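Long-range contacts in extracellular ligand-binding receptor (Sphaerobacter thermophilus, PDB 4ZPJ), which probably binds a small extracellular solute and hands it to an ABC transporter, as a substrate-binding protein of the leucine-binding protein family: residues Thr393-Arg398 / Asn409-Arg414; Pro146-Asn151 / Phe169-Ala174; Gly191-Val196 / Glu249-Phe254. All blocks are in the same frame, centred on the assembly; numbering follows the deposited sequence.

Contact 1: residues Thr393-Arg398 / Asn409-Arg414; sequences TILLCR and NIVVDR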
loop_
_atom_site.group_PDB
_atom_site.type_symbol
_atom_site.label_atom_id
_atom_site.label_comp_id
_atom_site.label_asym_id
_atom_site.label_seq_id
_atom_site.Cartn_x
_atom_site.Cartn_y
_atom_site.Cartn_z
ATOM N N THR A 393 12.010 -1.086 1.064
ATOM C CA THR A 393 12.319 -2.392 1.597
ATOM C C THR A 393 10.973 -3.121 1.707
ATOM O O THR A 393 10.056 -2.599 2.311
ATOM C CB THR A 393 13.072 -2.260 2.941
ATOM O OG1 THR A 393 14.371 -1.672 2.716
ATOM C CG2 THR A 393 13.269 -3.614 3.648
ATOM N N ILE A 394 10.830 -4.273 1.064
ATOM C CA ILE A 394 9.631 -5.077 1.212
ATOM C C ILE A 394 9.906 -6.161 2.268
ATOM O O ILE A 394 10.978 -6.731 2.247
ATOM C CB ILE A 394 9.246 -5.750 -0.103
ATOM C CG1 ILE A 394 9.005 -4.692 -1.189
ATOM C CG2 ILE A 394 8.038 -6.675 0.078
ATOM C CD1 ILE A 394 7.881 -3.706 -0.853
ATOM N N LEU A 395 8.925 -6.430 3.160
ATOM C CA LEU A 395 9.056 -7.376 4.253
ATOM C C LEU A 395 8.349 -8.625 3.882
ATOM O O LEU A 395 7.195 -8.578 3.490
ATOM C CB LEU A 395 8.479 -6.833 5.565
ATOM C CG LEU A 395 9.113 -5.461 5.912
ATOM C CD1 LEU A 395 8.374 -4.702 6.998
ATOM C CD2 LEU A 395 10.581 -5.461 6.224
ATOM N N LEU A 396 9.055 -9.746 3.932
ATOM C CA LEU A 396 8.410 -11.037 3.848
ATOM C C LEU A 396 8.059 -11.523 5.245
ATOM O O LEU A 396 8.944 -11.715 6.065
ATOM C CB LEU A 396 9.317 -12.080 3.248
ATOM C CG LEU A 396 9.301 -12.336 1.763
ATOM C CD1 LEU A 396 10.003 -13.658 1.630
ATOM C CD2 LEU A 396 7.932 -12.445 1.110
ATOM N N CYS A 397 6.791 -11.825 5.456
ATOM C CA CYS A 397 6.297 -12.128 6.754
ATOM C C CYS A 397 5.530 -13.447 6.844
ATOM O O CYS A 397 5.107 -14.037 5.839
ATOM C CB CYS A 397 5.375 -11.029 7.167
ATOM S SG CYS A 397 6.219 -9.477 7.448
ATOM N N ARG A 398 5.361 -13.891 8.071
ATOM C CA ARG A 398 4.543 -15.030 8.361
ATOM C C ARG A 398 3.670 -14.677 9.533
ATOM O O ARG A 398 4.158 -14.031 10.510
ATOM C CB ARG A 398 5.409 -16.212 8.738
ATOM C CG ARG A 398 4.575 -17.468 8.890
ATOM C CD ARG A 398 5.478 -18.692 9.030
ATOM N NE ARG A 398 6.407 -18.546 10.144
ATOM C CZ ARG A 398 7.404 -19.390 10.407
ATOM N NH1 ARG A 398 7.578 -20.438 9.625
ATOM N NH2 ARG A 398 8.219 -19.179 11.461
ATOM N N ASN A 409 2.017 -10.463 12.237
ATOM C CA ASN A 409 2.886 -10.708 11.063
ATOM C C ASN A 409 4.360 -10.547 11.403
ATOM O O ASN A 409 4.806 -9.433 11.688
ATOM C CB ASN A 409 2.544 -9.749 9.943
ATOM C CG ASN A 409 1.296 -10.163 9.222
ATOM O OD1 ASN A 409 1.277 -11.181 8.531
ATOM N ND2 ASN A 409 0.269 -9.394 9.372
ATOM N N ILE A 410 5.092 -11.654 11.390
ATOM C CA ILE A 410 6.480 -11.672 11.818
ATOM C C ILE A 410 7.391 -11.659 10.589
ATOM O O ILE A 410 7.154 -12.394 9.597
ATOM C CB ILE A 410 6.750 -12.889 12.724
ATOM C CG1 ILE A 410 5.826 -12.849 13.950
ATOM C CG2 ILE A 410 8.229 -12.963 13.140
ATOM C CD1 ILE A 410 6.067 -11.731 14.948
ATOM N N VAL A 411 8.418 -10.816 10.633
ATOM C CA VAL A 411 9.311 -10.670 9.492
ATOM C C VAL A 411 10.295 -11.824 9.393
ATOM O O VAL A 411 11.020 -12.090 10.343
ATOM C CB VAL A 411 10.082 -9.361 9.549
ATOM C CG1 VAL A 411 11.078 -9.264 8.400
ATOM C CG2 VAL A 411 9.114 -8.188 9.482
ATOM N N VAL A 412 10.309 -12.522 8.253
ATOM C CA VAL A 412 11.277 -13.617 8.054
ATOM C C VAL A 412 12.436 -13.231 7.144
ATOM O O VAL A 412 13.542 -13.792 7.264
ATOM C CB VAL A 412 10.641 -14.963 7.622
ATOM C CG1 VAL A 412 9.572 -15.417 8.610
ATOM C CG2 VAL A 412 10.002 -14.911 6.270
ATOM N N ASP A 413 12.217 -12.233 6.299
ATOM C CA ASP A 413 13.169 -11.835 5.314
ATOM C C ASP A 413 12.817 -10.452 4.761
ATOM O O ASP A 413 11.643 -9.996 4.834
ATOM C CB ASP A 413 13.189 -12.825 4.169
ATOM C CG ASP A 413 14.543 -12.936 3.501
ATOM O OD1 ASP A 413 15.533 -12.307 3.931
ATOM O OD2 ASP A 413 14.619 -13.729 2.547
ATOM N N ARG A 414 13.861 -9.774 4.287
ATOM C CA ARG A 414 13.758 -8.434 3.776
ATOM C C ARG A 414 14.294 -8.358 2.370
ATOM O O ARG A 414 15.311 -8.971 2.079
ATOM C CB ARG A 414 14.586 -7.568 4.614
ATOM C CG ARG A 414 13.921 -7.107 5.880
ATOM C CD ARG A 414 14.834 -6.134 6.651
ATOM N NE ARG A 414 14.156 -6.017 7.921
ATOM C CZ ARG A 414 14.482 -6.635 9.039
ATOM N NH1 ARG A 414 15.606 -7.375 9.133
ATOM N NH2 ARG A 414 13.719 -6.409 10.102
#
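Leu395 and Arg414 lie side by side across an antiparallel pair, their side chains pointing the same way, so that CD2 of Leu395 rests 3.7 Å from CG of Arg414. The arginine chain runs extended from CG to NE, and its guanidinium meets the leucine methyl obliquely while CG1 of Val411 sits over one of its faces; NH2 finds its polar partners in Asn313 and Asp314. On the same side of the sheet Cys397 faces Val411. Its sulphur, anti to the carbonyl carbon (chi1 -68°), lies beside the valine, with SG 3.8 Å from CG2 of Val411.

Leu396 and Asp413 occupy the other side, again pointing the same way, and CB of Leu396 is 4.0 Å from CB of Asp413. Here the register slips by one residue in a classic beta bulge, Val412 and Asp413 both facing Leu396. The carbonyl of Leu396 takes a short bond from N of Val412 (O to N 2.7 Å) and a weak one from N of Asp413 at 3.3 Å. At the bulge, CG2 of Val412 lies between its backbone N and carbonyl carbon (chi1 -56°), 3.4 Å from O of Leu396. Beyond it regular pairing resumes with Cys397 and Val411, and Arg398 and Ile410 are joined by two backbone bonds. A bound zinc ion lies about 3 Å from the side chain of Asp413.

These are the two arms of the hairpin formed by strands 390-401 and 407-418. Strand 304-307 flanks strand 390-401, through backbone bonds to Leu395 and Cys397, whereas helix 180-188 packs on Leu396 through Ala182 and Tyr185.

Contact 2: residues Pro146-Asn151 / Phe169-Ala174; sequences PTIVTN and FRVSFA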
loop_
_atom_site.group_PDB
_atom_site.type_symbol
_atom_site.label_atom_id
_atom_site.label_comp_id
_atom_site.label_asym_id
_atom_site.label_seq_id
_atom_site.Cartn_x
_atom_site.Cartn_y
_atom_site.Cartn_z
ATOM N N PRO A 146 2.304 19.774 -7.162
ATOM C CA PRO A 146 3.007 18.653 -6.577
ATOM C C PRO A 146 2.074 17.804 -5.766
ATOM O O PRO A 146 1.256 18.321 -4.993
ATOM C CB PRO A 146 4.085 19.327 -5.689
ATOM C CG PRO A 146 4.230 20.692 -6.292
ATOM C CD PRO A 146 2.811 21.050 -6.642
ATOM N N THR A 147 2.132 16.511 -5.989
ATOM C CA THR A 147 1.104 15.595 -5.488
ATOM C C THR A 147 1.783 14.365 -4.913
ATOM O O THR A 147 2.655 13.801 -5.560
ATOM C CB THR A 147 0.183 15.186 -6.636
ATOM O OG1 THR A 147 -0.447 16.348 -7.184
ATOM C CG2 THR A 147 -0.842 14.235 -6.136
ATOM N N ILE A 148 1.411 13.982 -3.699
ATOM C CA ILE A 148 1.982 12.809 -3.038
ATOM C C ILE A 148 0.853 11.769 -2.881
ATOM O O ILE A 148 -0.037 11.938 -2.038
ATOM C CB ILE A 148 2.477 13.103 -1.598
ATOM C CG1 ILE A 148 3.318 14.356 -1.482
ATOM C CG2 ILE A 148 3.274 11.953 -1.043
ATOM C CD1 ILE A 148 4.637 14.312 -2.083
ATOM N N VAL A 149 0.889 10.714 -3.679
ATOM C CA VAL A 149 -0.118 9.674 -3.594
ATOM C C VAL A 149 0.170 8.685 -2.487
ATOM O O VAL A 149 1.229 8.041 -2.473
ATOM C CB VAL A 149 -0.230 8.934 -4.906
ATOM C CG1 VAL A 149 -1.237 7.798 -4.787
ATOM C CG2 VAL A 149 -0.702 9.930 -5.950
ATOM N N THR A 150 -0.776 8.571 -1.545
ATOM C CA THR A 150 -0.545 7.736 -0.369
ATOM C C THR A 150 -1.235 6.375 -0.453
ATOM O O THR A 150 -1.013 5.507 0.405
ATOM C CB THR A 150 -0.973 8.477 0.913
ATOM O OG1 THR A 150 -2.345 8.898 0.802
ATOM C CG2 THR A 150 -0.125 9.736 1.098
ATOM N N ASN A 151 -2.069 6.152 -1.467
ATOM C CA ASN A 151 -2.706 4.835 -1.562
ATOM C C ASN A 151 -2.858 4.354 -2.965
ATOM O O ASN A 151 -2.105 3.508 -3.356
ATOM C CB ASN A 151 -4.036 4.783 -0.804
ATOM C CG ASN A 151 -4.564 3.373 -0.679
ATOM O OD1 ASN A 151 -3.950 2.497 0.001
ATOM N ND2 ASN A 151 -5.598 3.097 -1.417
ATOM N N PHE A 169 4.211 11.945 -7.386
ATOM C CA PHE A 169 5.017 11.045 -6.608
ATOM C C PHE A 169 4.106 10.046 -5.963
ATOM O O PHE A 169 2.975 10.391 -5.591
ATOM C CB PHE A 169 5.760 11.813 -5.492
ATOM C CG PHE A 169 6.728 12.849 -5.986
ATOM C CD1 PHE A 169 6.275 14.106 -6.403
ATOM C CD2 PHE A 169 8.056 12.600 -5.995
ATOM C CE1 PHE A 169 7.169 15.068 -6.881
ATOM C CE2 PHE A 169 8.988 13.575 -6.427
ATOM C CZ PHE A 169 8.534 14.806 -6.868
ATOM N N ARG A 170 4.589 8.838 -5.764
ATOM C CA ARG A 170 3.811 7.845 -5.053
ATOM C C ARG A 170 4.609 7.213 -3.958
ATOM O O ARG A 170 5.731 6.765 -4.197
ATOM C CB ARG A 170 3.291 6.792 -6.046
ATOM C CG ARG A 170 2.490 5.707 -5.383
ATOM C CD ARG A 170 1.341 5.253 -6.268
ATOM N NE ARG A 170 1.834 4.514 -7.382
ATOM C CZ ARG A 170 1.115 4.084 -8.406
ATOM N NH1 ARG A 170 -0.207 4.306 -8.492
ATOM N NH2 ARG A 170 1.716 3.380 -9.357
ATOM N N VAL A 171 4.056 7.178 -2.737
ATOM C CA VAL A 171 4.831 6.670 -1.587
ATOM C C VAL A 171 4.273 5.338 -1.081
ATOM O O VAL A 171 4.803 4.759 -0.119
ATOM C CB VAL A 171 4.869 7.647 -0.407
ATOM C CG1 VAL A 171 5.551 8.947 -0.781
ATOM C CG2 VAL A 171 3.476 7.922 0.113
ATOM N N SER A 172 3.181 4.865 -1.675
ATOM C CA SER A 172 2.608 3.578 -1.254
ATOM C C SER A 172 3.179 2.373 -2.073
ATOM O O SER A 172 4.104 1.640 -1.647
ATOM C CB SER A 172 1.092 3.681 -1.353
ATOM O OG SER A 172 0.701 4.073 -2.654
ATOM N N PHE A 173 2.676 2.189 -3.268
ATOM C CA PHE A 173 3.110 1.059 -4.063
ATOM C C PHE A 173 2.450 1.218 -5.401
ATOM O O PHE A 173 1.450 1.931 -5.513
ATOM C CB PHE A 173 2.659 -0.296 -3.437
ATOM C CG PHE A 173 1.249 -0.290 -2.951
ATOM C CD1 PHE A 173 0.208 -0.583 -3.809
ATOM C CD2 PHE A 173 0.947 0.037 -1.645
ATOM C CE1 PHE A 173 -1.117 -0.550 -3.394
ATOM C CE2 PHE A 173 -0.380 0.089 -1.211
ATOM C CZ PHE A 173 -1.406 -0.213 -2.084
ATOM N N ALA A 174 3.041 0.625 -6.436
ATOM C CA ALA A 174 2.184 0.263 -7.577
ATOM C C ALA A 174 1.588 -1.109 -7.235
ATOM O O ALA A 174 2.298 -1.944 -6.647
ATOM C CB ALA A 174 3.005 0.197 -8.849
#
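Segments Thr147-Asn151 and Phe169-Phe173 run side by side in the same direction, their end-to-end lines only 10° apart; they carry strands 147-149 and 168-170 of a beta-alpha-beta unit whose connection contains helix 156-159. Three backbone bonds step along the pair: N of Phe169 to O of Thr147, N of Val149 to O of Phe169 (2.8 Å and almost straight at 177°), and N of Val171 to O of Val149. Strand 168-170 is an outermost strand of the six-stranded mixed sheet, paired here with 147-149.

Side chains then sort to the two faces. Ile148 and Phe169 share one, where Leu369 of helix 362-371 covers both; the Phe169 ring turns its edge to the Thr147 carbonyl, which lies in the ring plane with O 3.7 Å from CD1. Farther along, Ile148 meets Val171 at an oblique angle, CG2 of Ile148 being 3.8 Å from CG1 of Val171. Val149 and Arg170 share the other face and point the same way, CG1 of Val149 lying 3.9 Å from CD of Arg170. Bends at chi2 and chi3 carry the guanidinium back toward the connection, where NH1 bonds to the carbonyls of Ala152 and Leu154 and NH2 to Thr158.

Past the strand ends a side chain still links the two segments. Ser172 holds OG between its backbone N and carbonyl carbon (chi1 55°), and the hydroxyl gives a bond to O of Asn151. O of Asn151 lies over one face of the Phe173 ring, 4.0 Å from its CZ, and OG of Ser172 meets that O at 2.9 Å from above the carbonyl plane.

Contact 3: residues Gly191-Val196 / Glu249-Phe254; sequences GYRRMV and EADAVF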
loop_
_atom_site.group_PDB
_atom_site.type_symbol
_atom_site.label_atom_id
_atom_site.label_comp_id
_atom_site.label_asym_id
_atom_site.label_seq_id
_atom_site.Cartn_x
_atom_site.Cartn_y
_atom_site.Cartn_z
ATOM N N GLY A 191 10.675 -23.640 -3.120
ATOM C CA GLY A 191 10.766 -24.727 -4.075
ATOM C C GLY A 191 9.591 -24.895 -5.013
ATOM O O GLY A 191 9.528 -25.872 -5.756
ATOM N N TYR A 192 8.668 -23.938 -5.024
ATOM C CA TYR A 192 7.474 -24.072 -5.854
ATOM C C TYR A 192 7.805 -23.799 -7.305
ATOM O O TYR A 192 8.587 -22.908 -7.628
ATOM C CB TYR A 192 6.362 -23.103 -5.370
ATOM C CG TYR A 192 5.926 -23.300 -3.938
ATOM C CD1 TYR A 192 6.035 -24.550 -3.287
ATOM C CD2 TYR A 192 5.354 -22.255 -3.244
ATOM C CE1 TYR A 192 5.631 -24.705 -1.950
ATOM C CE2 TYR A 192 4.958 -22.391 -1.930
ATOM C CZ TYR A 192 5.093 -23.602 -1.285
ATOM O OH TYR A 192 4.672 -23.664 0.040
ATOM N N ARG A 193 7.197 -24.561 -8.191
ATOM C CA ARG A 193 7.502 -24.451 -9.606
ATOM C C ARG A 193 6.303 -24.100 -10.438
ATOM O O ARG A 193 6.455 -23.510 -11.516
ATOM C CB ARG A 193 8.142 -25.751 -10.144
ATOM C CG ARG A 193 9.502 -26.042 -9.526
ATOM C CD ARG A 193 10.495 -24.944 -9.907
ATOM N NE ARG A 193 11.811 -25.085 -9.284
ATOM C CZ ARG A 193 12.251 -24.453 -8.185
ATOM N NH1 ARG A 193 11.494 -23.588 -7.483
ATOM N NH2 ARG A 193 13.498 -24.687 -7.782
ATOM N N ARG A 194 5.123 -24.480 -9.967
ATOM C CA ARG A 194 3.892 -24.321 -10.722
ATOM C C ARG A 194 2.870 -23.723 -9.780
ATOM O O ARG A 194 2.638 -24.275 -8.703
ATOM C CB ARG A 194 3.460 -25.715 -11.181
ATOM C CG ARG A 194 4.072 -26.188 -12.503
ATOM C CD ARG A 194 4.494 -27.678 -12.564
ATOM N NE ARG A 194 3.538 -28.716 -12.107
ATOM C CZ ARG A 194 3.570 -29.377 -10.923
ATOM N NH1 ARG A 194 2.634 -30.289 -10.667
ATOM N NH2 ARG A 194 4.498 -29.141 -9.970
HETATM N N MSE A 195 2.255 -22.604 -10.119
HETATM C CA MSE A 195 1.294 -21.994 -9.180
HETATM C C MSE A 195 -0.002 -21.630 -9.831
HETATM O O MSE A 195 -0.042 -21.457 -11.044
HETATM C CB MSE A 195 1.891 -20.770 -8.489
HETATM C CG MSE A 195 2.983 -21.192 -7.505
HETATM SE SE MSE A 195 3.634 -19.768 -6.347
HETATM C CE MSE A 195 1.896 -19.130 -5.615
ATOM N N VAL A 196 -1.057 -21.579 -9.005
ATOM C CA VAL A 196 -2.375 -21.049 -9.332
ATOM C C VAL A 196 -2.530 -19.678 -8.711
ATOM O O VAL A 196 -2.092 -19.434 -7.562
ATOM C CB VAL A 196 -3.504 -21.923 -8.767
ATOM C CG1 VAL A 196 -4.881 -21.327 -9.028
ATOM C CG2 VAL A 196 -3.457 -23.291 -9.408
ATOM N N GLU A 249 -2.251 -29.906 -10.774
ATOM C CA GLU A 249 -0.990 -29.745 -11.479
ATOM C C GLU A 249 -0.174 -28.550 -10.962
ATOM O O GLU A 249 0.470 -27.856 -11.744
ATOM C CB GLU A 249 -1.266 -29.633 -12.985
ATOM C CG GLU A 249 -1.852 -30.916 -13.604
ATOM C CD GLU A 249 -0.933 -32.146 -13.498
ATOM O OE1 GLU A 249 -0.793 -32.707 -12.386
ATOM O OE2 GLU A 249 -0.361 -32.578 -14.528
ATOM N N ALA A 250 -0.179 -28.309 -9.652
ATOM C CA ALA A 250 0.461 -27.111 -9.111
ATOM C C ALA A 250 1.002 -27.373 -7.731
ATOM O O ALA A 250 0.586 -28.311 -7.072
ATOM C CB ALA A 250 -0.518 -25.956 -9.052
ATOM N N ASP A 251 1.923 -26.526 -7.297
ATOM C CA ASP A 251 2.500 -26.653 -5.982
ATOM C C ASP A 251 1.878 -25.702 -4.921
ATOM O O ASP A 251 2.006 -25.989 -3.739
ATOM C CB ASP A 251 4.007 -26.433 -6.077
ATOM C CG ASP A 251 4.629 -27.283 -7.169
ATOM O OD1 ASP A 251 4.372 -28.528 -7.118
ATOM O OD2 ASP A 251 5.337 -26.697 -8.074
ATOM N N ALA A 252 1.223 -24.615 -5.338
ATOM C CA ALA A 252 0.794 -23.543 -4.394
ATOM C C ALA A 252 -0.151 -22.563 -5.042
ATOM O O ALA A 252 -0.260 -22.549 -6.246
ATOM C CB ALA A 252 1.987 -22.755 -3.813
ATOM N N VAL A 253 -0.777 -21.722 -4.231
ATOM C CA VAL A 253 -1.715 -20.731 -4.706
ATOM C C VAL A 253 -1.311 -19.374 -4.194
ATOM O O VAL A 253 -0.925 -19.296 -3.080
ATOM C CB VAL A 253 -3.113 -21.001 -4.091
ATOM C CG1 VAL A 253 -4.131 -19.978 -4.576
ATOM C CG2 VAL A 253 -3.541 -22.388 -4.458
ATOM N N PHE A 254 -1.413 -18.331 -4.998
ATOM C CA PHE A 254 -1.326 -16.958 -4.520
ATOM C C PHE A 254 -2.721 -16.338 -4.619
ATOM O O PHE A 254 -3.357 -16.486 -5.651
ATOM C CB PHE A 254 -0.347 -16.141 -5.353
ATOM C CG PHE A 254 -0.462 -14.635 -5.140
ATOM C CD1 PHE A 254 0.146 -14.005 -4.052
ATOM C CD2 PHE A 254 -1.159 -13.858 -6.010
ATOM C CE1 PHE A 254 0.015 -12.626 -3.839
ATOM C CE2 PHE A 254 -1.294 -12.485 -5.819
ATOM C CZ PHE A 254 -0.715 -11.871 -4.748
#
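Asp251 meets Arg193 and Arg194 through both of its carboxylate oxygens. Its OD2 is gripped by two successive amides, N of Arg193 at 2.8 Å and N of Arg194 at 2.9 Å, both on the anti side of the oxygen but from opposite faces of the carboxylate plane. The other oxygen takes the salt bridge, OD1 lying 2.9 Å from NH2 of Arg194. Guanidinium and carboxylate planes stand 70° apart, so the ion pair is not a flat, two-pronged one. Bends at chi2 and chi3 fold the arginine over the 249-254 segment and bring the backbone of Ala250 over one guanidinium face. The two amides and the guanidinium would together be expected to stabilise the negative charge of Asp251.

Backbone bonds continue the link into the strands. N of Asp251 reaches O of Arg194 at 2.7 Å; Val196 then gives its N-H to O of Ala252 and accepts N of Phe254 at its O.

Apolar contacts lie on both sides. Ala252 presses CB over a face of the Tyr192 ring in a CH-pi contact, 3.8 Å from the centroid and 26° off the normal. The selenomethionine Met195, bent at chi3 (53°), swings CE back to the neighbouring strand, 3.7 Å from CB of Phe254. Val196 is on the face opposite Met195, and there its CG2 reaches to 4.0 Å from CB of Ala250.

Strands 194-200 and 252-256 are the central pair of a four-stranded parallel sheet. Helix 203-218 covers Met195 and Phe254, while helix 237-246 lies against Val196 and Val253: this is the alternating, helix-flanked alpha/beta layering of a periplasmic-binding-protein domain.

How the contacts relate
Contacts 2 and 3 are parallel strand pairs in two different sheets, and their centres stand about 32 Å apart, as suits the two alpha/beta domains of a periplasmic binding protein. Contact 1, an antiparallel hairpin, belongs to a third sheet, its centre about 22 Å from that of contact 2 and about 21 Å from that of contact 3. None of the three touches another; the closest nearest-atom approach, between contacts 1 and 2, is about 7 Å. One neighbour is shared: Tyr178 packs on Ile394 of contact 1 and meets the Phe173 ring of contact 2 edge-to-face. A bound zinc ion lies about 3 Å from the Asp413 side chain of contact 1, and one lies about 8 Å from that of Arg193 in contact 3.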